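Local coordinates for catalase-3 (Neurospora crassa, PDB 4AJ9) that breaks down hydrogen peroxide to oxygen and water with a haem cofactor, protecting the fungal cell from peroxide damage, at the interface of chains A and B and the interface of chains A and C. Coordinates in Å, arbitrary orientation; residue numbers count along the deposited sequence, not the author numbering. Chains: chain A/B/C, Catalase-3.

Contact 1: the interface of chains A and B. Residues chain A 156, 161-162; chain B 394, 396.
In the catalase tetramer, the last turn of helix 151-158 in chain A brings A:His156 against B:His396, which lies in a chain B loop, so that two imidazoles pack across the subunit boundary. The rings are stacked, their centroids 4.3 Å apart and their planes tilted by 20°, although the two side chains cross at about a right angle. B:His396 is held on both faces. A:His156 CB sits over the centre of one face, and A:Pro162 CG lies over the centre of the other, 3.7 Å from the ring centroid. A:Pro162 also presses on the neighbouring loop residue, with CG 3.7 Å from B:Ile394 CA. The polar link runs from the A:His156 ring to the partner backbone: ND1 donates to B:His396 O at 2.8 Å, lying in the carbonyl plane, while the oxygen lies in the plane of the donor ring. B:His396 CG stands between its own backbone N and carbonyl carbon (chi1 53°), which folds the ring back beside this bond and into the slot between histidine and proline. An alanine here would keep the backbone acceptor but would probably open a gap between A:His156 and A:Pro162 and deprive the bridging water of its imidazole partner. That water lies in plane at the edge of the B:His396 ring, 3.0 Å from NE2, and it also bonds A:His156 O at 2.7 Å.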
# COMPACT_ATOMS: atom_id res chain seq x y z
N HIS A 156 -14.33 18.84 5.35
CA HIS A 156 -13.86 19.57 4.18
C HIS A 156 -13.96 21.09 4.41
O HIS A 156 -13.01 21.82 4.15
CB HIS A 156 -14.62 19.15 2.91
CG HIS A 156 -14.12 17.88 2.30
ND1 HIS A 156 -14.53 17.44 1.06
CD2 HIS A 156 -13.26 16.93 2.76
CE1 HIS A 156 -13.94 16.29 0.78
NE2 HIS A 156 -13.15 15.97 1.79
N SER A 161 -8.60 25.51 2.67
CA SER A 161 -9.17 25.65 1.33
C SER A 161 -8.40 24.77 0.35
O SER A 161 -7.18 24.76 0.36
CB SER A 161 -9.08 27.12 0.91
OG SER A 161 -9.89 27.38 -0.21
N PRO A 162 -9.11 24.02 -0.51
CA PRO A 162 -8.39 23.03 -1.32
C PRO A 162 -7.60 23.61 -2.49
O PRO A 162 -6.87 22.87 -3.14
CB PRO A 162 -9.51 22.11 -1.82
CG PRO A 162 -10.74 22.97 -1.83
CD PRO A 162 -10.57 23.89 -0.64
N ILE B 394 -13.80 24.61 -5.39
CA ILE B 394 -13.07 24.70 -4.13
C ILE B 394 -13.99 24.63 -2.91
O ILE B 394 -13.52 24.55 -1.78
CB ILE B 394 -12.22 25.99 -4.04
CG1 ILE B 394 -13.12 27.20 -3.80
CG2 ILE B 394 -11.36 26.14 -5.30
CD1 ILE B 394 -12.35 28.51 -3.68
N HIS B 396 -15.95 22.18 -1.60
CA HIS B 396 -16.13 20.73 -1.69
C HIS B 396 -16.90 20.16 -0.51
O HIS B 396 -16.47 19.21 0.16
CB HIS B 396 -14.76 20.05 -1.83
CG HIS B 396 -13.78 20.42 -0.75
ND1 HIS B 396 -13.93 21.54 0.05
CD2 HIS B 396 -12.64 19.82 -0.35
CE1 HIS B 396 -12.91 21.61 0.89
NE2 HIS B 396 -12.11 20.58 0.67
O HOH W 1 -10.60 20.98 3.21

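Contact 2: the interface of chains A and B. Residues chain A 174-175, 178, 182; chain B 397, 400-402.
A:Asp178 reaches from helix 174-182 into a chain B loop, and its carboxylate is gripped by donors from B:Tyr397, B:Ser400, B:Tyr401 and B:Leu402. The chain starts at A:Asp178 CB, which packs against the methyl CD1 of B:Leu402 at 3.9 Å and lies beside the phenol oxygen of B:Tyr397. With CG anti to the backbone N (chi1 178°), the carboxylate points away from the helix towards the loop, and A:Asp178 CG comes 3.8 Å from B:Leu402 CG. At the tip the oxygens divide the work. A:Asp178 OD1 takes the backbone N of B:Tyr401 on its syn lone pair at 3.0 Å. A:Asp178 OD2 accepts the B:Ser400 hydroxyl OG on its own syn lone pair at 2.7 Å. The phenol OH of B:Tyr397 meets A:Asp178 OD2 on the anti side, also at 2.7 Å. A longer bond of 3.3 Å comes from B:Leu402 N to A:Asp178 OD2, reaching it from above the carboxylate plane. This spread of donors fixes the rotation of the carboxylate and would be expected to stabilise its negative charge. With the carboxylate gone, as in a leucine, the two hydroxyls and two backbone N-H groups would probably lose their common acceptor. Behind it, A:Ser182 OG bonds back to A:Asp178 O at 2.7 Å, closing the final helical turn. The aspartate thus projects from the middle of helix 174-182, and the loop it grips lies between strands 390-391 and 425-427 of the neighbouring subunit.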
# COMPACT_ATOMS: atom_id res chain seq x y z
N ASP A 174 -13.71 31.47 5.22
CA ASP A 174 -15.04 31.49 4.61
C ASP A 174 -15.79 30.16 4.65
O ASP A 174 -16.96 30.11 5.00
CB ASP A 174 -14.94 31.96 3.16
CG ASP A 174 -14.66 33.44 3.04
OD1 ASP A 174 -13.77 33.94 3.75
OD2 ASP A 174 -15.36 34.10 2.25
N SER A 175 -15.11 29.08 4.28
CA SER A 175 -15.80 27.83 4.01
C SER A 175 -16.39 27.25 5.28
O SER A 175 -17.49 26.68 5.27
CB SER A 175 -14.85 26.82 3.36
OG SER A 175 -13.78 26.49 4.22
N ASP A 178 -19.33 29.24 6.27
CA ASP A 178 -20.36 28.95 5.27
C ASP A 178 -21.09 27.67 5.69
O ASP A 178 -22.31 27.64 5.70
CB ASP A 178 -19.72 28.77 3.88
CG ASP A 178 -20.74 28.42 2.80
OD1 ASP A 178 -21.94 28.74 2.98
OD2 ASP A 178 -20.34 27.83 1.76
N SER A 182 -24.90 27.21 7.01
CA SER A 182 -25.73 26.46 6.05
C SER A 182 -26.29 25.17 6.66
O SER A 182 -27.24 24.59 6.14
CB SER A 182 -24.95 26.13 4.78
OG SER A 182 -24.48 27.31 4.15
N TYR B 397 -18.07 20.73 -0.26
CA TYR B 397 -18.91 20.30 0.84
C TYR B 397 -20.34 20.72 0.55
O TYR B 397 -20.57 21.65 -0.23
CB TYR B 397 -18.44 20.92 2.16
CG TYR B 397 -18.32 22.42 2.08
CD1 TYR B 397 -17.17 23.01 1.60
CD2 TYR B 397 -19.38 23.24 2.44
CE1 TYR B 397 -17.05 24.37 1.50
CE2 TYR B 397 -19.28 24.63 2.34
CZ TYR B 397 -18.10 25.19 1.86
OH TYR B 397 -17.95 26.55 1.74
N SER B 400 -24.01 24.40 1.07
CA SER B 400 -23.11 25.53 0.92
C SER B 400 -23.79 26.67 0.17
O SER B 400 -24.44 26.45 -0.86
CB SER B 400 -21.86 25.09 0.15
OG SER B 400 -21.12 26.22 -0.26
N TYR B 401 -23.64 27.89 0.68
CA TYR B 401 -24.06 29.08 -0.03
C TYR B 401 -23.05 29.37 -1.14
O TYR B 401 -23.44 29.70 -2.27
CB TYR B 401 -24.16 30.28 0.92
CG TYR B 401 -24.21 31.61 0.20
CD1 TYR B 401 -25.39 32.08 -0.36
CD2 TYR B 401 -23.07 32.39 0.06
CE1 TYR B 401 -25.44 33.29 -1.03
CE2 TYR B 401 -23.10 33.60 -0.60
CZ TYR B 401 -24.28 34.04 -1.15
OH TYR B 401 -24.31 35.24 -1.81
N LEU B 402 -21.77 29.23 -0.82
CA LEU B 402 -20.68 29.58 -1.75
C LEU B 402 -20.60 28.77 -3.05
O LEU B 402 -20.11 29.28 -4.05
CB LEU B 402 -19.33 29.52 -1.03
CG LEU B 402 -19.13 30.52 0.10
CD1 LEU B 402 -17.78 30.28 0.81
CD2 LEU B 402 -19.19 31.93 -0.46

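Contact 3: the interface of chains A and C. Residues chain A 63-64, 151, 155-156, 159; chain C 54, 57-58.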
# COMPACT_ATOMS: atom_id res chain seq x y z
N VAL A 63 -6.94 11.15 9.34
CA VAL A 63 -7.71 12.02 8.46
C VAL A 63 -8.28 13.22 9.26
O VAL A 63 -8.36 14.33 8.75
CB VAL A 63 -8.79 11.23 7.68
CG1 VAL A 63 -9.90 10.74 8.61
CG2 VAL A 63 -9.35 12.08 6.55
N VAL A 64 -8.65 12.99 10.52
CA VAL A 64 -8.96 14.06 11.47
C VAL A 64 -8.21 13.72 12.77
O VAL A 64 -7.79 12.57 12.96
CB VAL A 64 -10.48 14.14 11.76
CG1 VAL A 64 -11.25 14.62 10.51
CG2 VAL A 64 -11.00 12.76 12.20
N PHE A 151 -20.12 13.88 7.43
CA PHE A 151 -18.84 14.15 8.07
C PHE A 151 -17.80 14.74 7.11
O PHE A 151 -17.10 15.70 7.46
CB PHE A 151 -18.29 12.90 8.77
CG PHE A 151 -17.12 13.17 9.68
CD1 PHE A 151 -17.27 13.93 10.84
CD2 PHE A 151 -15.87 12.62 9.42
CE1 PHE A 151 -16.20 14.15 11.69
CE2 PHE A 151 -14.80 12.83 10.28
CZ PHE A 151 -14.96 13.61 11.41
N ILE A 155 -15.88 18.27 7.66
CA ILE A 155 -14.42 18.28 7.73
C ILE A 155 -13.79 19.04 6.55
O ILE A 155 -12.83 19.80 6.73
CB ILE A 155 -13.84 16.83 7.83
CG1 ILE A 155 -14.34 16.15 9.11
CG2 ILE A 155 -12.29 16.83 7.81
CD1 ILE A 155 -14.06 16.96 10.38
N HIS A 156 -14.33 18.84 5.35
CA HIS A 156 -13.86 19.57 4.18
C HIS A 156 -13.96 21.09 4.41
O HIS A 156 -13.01 21.82 4.15
CB HIS A 156 -14.62 19.15 2.91
CG HIS A 156 -14.12 17.88 2.30
ND1 HIS A 156 -14.53 17.44 1.06
CD2 HIS A 156 -13.26 16.93 2.76
CE1 HIS A 156 -13.94 16.29 0.78
NE2 HIS A 156 -13.15 15.97 1.79
N LYS A 159 -11.26 22.23 7.32
CA LYS A 159 -9.87 22.07 6.91
C LYS A 159 -9.52 23.09 5.84
O LYS A 159 -10.41 23.76 5.30
CB LYS A 159 -9.62 20.63 6.46
CG LYS A 159 -9.23 19.69 7.63
CD LYS A 159 -9.10 18.23 7.21
CE LYS A 159 -8.70 17.32 8.39
NZ LYS A 159 -7.25 17.43 8.71
N PHE C 54 -13.42 9.55 1.71
CA PHE C 54 -12.98 10.43 2.78
C PHE C 54 -11.95 9.72 3.68
O PHE C 54 -10.87 10.23 3.95
CB PHE C 54 -14.17 10.90 3.62
CG PHE C 54 -13.76 11.65 4.86
CD1 PHE C 54 -13.41 12.99 4.78
CD2 PHE C 54 -13.66 10.99 6.08
CE1 PHE C 54 -13.01 13.68 5.90
CE2 PHE C 54 -13.25 11.67 7.21
CZ PHE C 54 -12.92 13.03 7.12
N GLU C 57 -8.37 9.70 2.30
CA GLU C 57 -7.85 10.92 1.67
C GLU C 57 -6.35 11.14 1.79
O GLU C 57 -5.71 11.62 0.85
CB GLU C 57 -8.61 12.19 2.14
CG GLU C 57 -9.96 12.38 1.44
CD GLU C 57 -10.71 13.63 1.90
OE1 GLU C 57 -10.10 14.49 2.56
OE2 GLU C 57 -11.92 13.73 1.60
N ARG C 58 -5.78 10.78 2.94
CA ARG C 58 -4.42 11.16 3.27
C ARG C 58 -3.38 10.25 2.66
O ARG C 58 -3.59 9.05 2.51
CB ARG C 58 -4.21 11.20 4.78
CG ARG C 58 -5.17 12.13 5.50
CD ARG C 58 -4.93 13.62 5.19
NE ARG C 58 -6.00 14.36 5.84
CZ ARG C 58 -7.10 14.79 5.24
NH1 ARG C 58 -7.27 14.63 3.92
NH2 ARG C 58 -8.03 15.42 5.96
O HOH W 2 -5.47 15.09 8.45
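Helical backbone at C:Phe54 (phi -56°, psi -51°), near the end of helix 45-55, sets the phenyl ring against A:Val63, whose loop turns from a helical to an extended conformation at A:Val64. In this catalase that loop leads directly into A:His65, so chain C packs against the backbone just ahead of the catalytic distal histidine and may steady it. The C:Phe54 ring meets A:Phe151 edge to face, the planes 82° apart, with C:Phe54 CE2 3.6 Å from A:Phe151 CD2. A:Ile155 CG2 lies in plane at the edge of the C:Phe54 ring, 3.8 Å from CE1. A:Val63 CG2 sits over one face towards the rim, and the same methyl also rests over a face of the C:Arg58 guanidinium, 3.8 Å from CZ. Beside this apolar group, A:His156 turns its second ring nitrogen to C:Glu57: NE2 donates to OE2 at 2.6 Å, in the ring plane and on the syn lone pair of the carboxylate. The other oxygen, C:Glu57 OE1, is engaged on its anti lone pair by C:Arg58 NH1 at 3.1 Å, a salt bridge within chain C that is likely to hold the glutamate in place for the histidine. C:Arg58, bent at its second side-chain torsion, also directs NH2 to A:Val63 O in a weak hydrogen bond. A water joins C:Arg58 NE, at 2.8 Å, to the side-chain amine NZ of A:Lys159, at 3.0 Å.

Contact 4: the interface of chains A and C. Residues chain A 28, 30-31, 47, 51; chain C 147-149.
A:Ser31 and C:Asp147 make the polar part of this contact, a two-pronged grip of one carboxylate by A:Ser31 through its backbone and its side chain. The backbone N of A:Ser31 donates to OD2 of C:Asp147 at 2.8 Å, arriving on the syn side but tilted from the carboxylate plane. The hydroxyl A:Ser31 OG donates to C:Asp147 OD1 at 2.6 Å, on the syn lone pair; OG stands beside the serine's own backbone N (chi1 -63°), which lets both donors address the same group. On the anti side, C:Asp147 OD1 also accepts C:Ile149 N at 3.1 Å. The aspartate thereby caps the start of the 3-10 helix 148-150, and this bond within chain C is likely to limit the rotation of the carboxylate that faces the serine. The apolar part centres on C:Ile149. A:Phe47 presents the edge of its ring to the C:Ala148-C:Ile149 peptide, with CD1 3.7 Å from C:Ile149 CB, the two side chains sliding past each other in opposite directions. A:Leu51 CD2 adds a contact to C:Ile149 CA at 3.9 Å. The isoleucine branches part: C:Ile149 CG2 packs against A:Phe30 CA at 3.9 Å, while C:Ile149 CD1 meets A:Glu28 CA, likewise at 3.9 Å. The isoleucine is thus wedged between two pieces of chain A, the N-terminal segment ahead of strand 33-34 and helix 45-55, whereas in chain C the short 3-10 helix runs straight into helix 151-158.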
# COMPACT_ATOMS: atom_id res chain seq x y z
N GLU A 28 28.20 2.21 8.92
CA GLU A 28 27.25 2.80 7.98
C GLU A 28 27.34 4.31 7.93
O GLU A 28 26.33 5.01 7.84
CB GLU A 28 25.81 2.32 8.27
CG GLU A 28 25.45 2.22 9.74
CD GLU A 28 25.35 3.58 10.41
OE1 GLU A 28 26.39 4.13 10.84
OE2 GLU A 28 24.22 4.09 10.51
N PHE A 30 29.90 5.61 5.73
CA PHE A 30 30.51 5.89 4.43
C PHE A 30 29.88 5.04 3.34
O PHE A 30 29.76 3.83 3.51
CB PHE A 30 32.02 5.60 4.45
CG PHE A 30 32.78 6.42 5.45
CD1 PHE A 30 32.95 5.97 6.75
CD2 PHE A 30 33.34 7.63 5.09
CE1 PHE A 30 33.65 6.74 7.68
CE2 PHE A 30 34.04 8.39 6.00
CZ PHE A 30 34.20 7.94 7.30
N SER A 31 29.49 5.66 2.22
CA SER A 31 29.06 4.90 1.05
C SER A 31 30.25 4.19 0.45
O SER A 31 31.36 4.70 0.51
CB SER A 31 28.47 5.84 -0.01
OG SER A 31 27.31 6.50 0.47
N PHE A 47 24.18 0.82 2.40
CA PHE A 47 23.59 2.12 2.13
C PHE A 47 22.10 1.98 1.82
O PHE A 47 21.27 2.67 2.42
CB PHE A 47 24.30 2.82 0.97
CG PHE A 47 23.54 4.01 0.45
CD1 PHE A 47 23.67 5.24 1.07
CD2 PHE A 47 22.68 3.88 -0.62
CE1 PHE A 47 22.95 6.34 0.62
CE2 PHE A 47 21.96 4.98 -1.08
CZ PHE A 47 22.09 6.20 -0.47
N LEU A 51 18.94 3.57 3.90
CA LEU A 51 18.18 4.66 3.30
C LEU A 51 16.77 4.23 2.91
O LEU A 51 15.83 5.03 2.97
CB LEU A 51 18.92 5.27 2.09
CG LEU A 51 19.75 6.52 2.41
CD1 LEU A 51 18.86 7.69 2.84
CD2 LEU A 51 20.80 6.22 3.48
N ASP C 147 28.26 12.80 2.96
CA ASP C 147 27.96 11.48 2.40
C ASP C 147 26.50 11.16 2.69
O ASP C 147 26.05 11.27 3.83
CB ASP C 147 28.91 10.43 3.00
CG ASP C 147 28.83 9.06 2.31
OD1 ASP C 147 27.71 8.56 2.03
OD2 ASP C 147 29.90 8.46 2.06
N ALA C 148 25.77 10.79 1.64
CA ALA C 148 24.32 10.56 1.71
C ALA C 148 23.88 9.51 2.73
O ALA C 148 22.77 9.56 3.26
CB ALA C 148 23.77 10.21 0.33
N ILE C 149 24.76 8.55 3.02
CA ILE C 149 24.47 7.52 4.00
C ILE C 149 24.26 8.11 5.41
O ILE C 149 23.72 7.45 6.30
CB ILE C 149 25.58 6.44 4.01
CG1 ILE C 149 25.08 5.14 4.64
CG2 ILE C 149 26.80 6.94 4.76
CD1 ILE C 149 26.05 3.99 4.44

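Contacts 1 and 3 have centres about 10 Å apart and share A:His156, whose two ring nitrogens serve different subunits, B and C; this histidine therefore lies where three chains meet. Contact 2 is about 10 Å from contact 1, centre to centre, and both draw on the same chain B loop. Contact 4 lies about 38 Å from contact 3, again between centres, yet both pair helix 45-55 of one subunit with the 148-158 region of the other, the chains exchanged. Contact 3, its centre about 8 Å from A:His65, lies nearest of the four to the active site, so assembly may bear on it there.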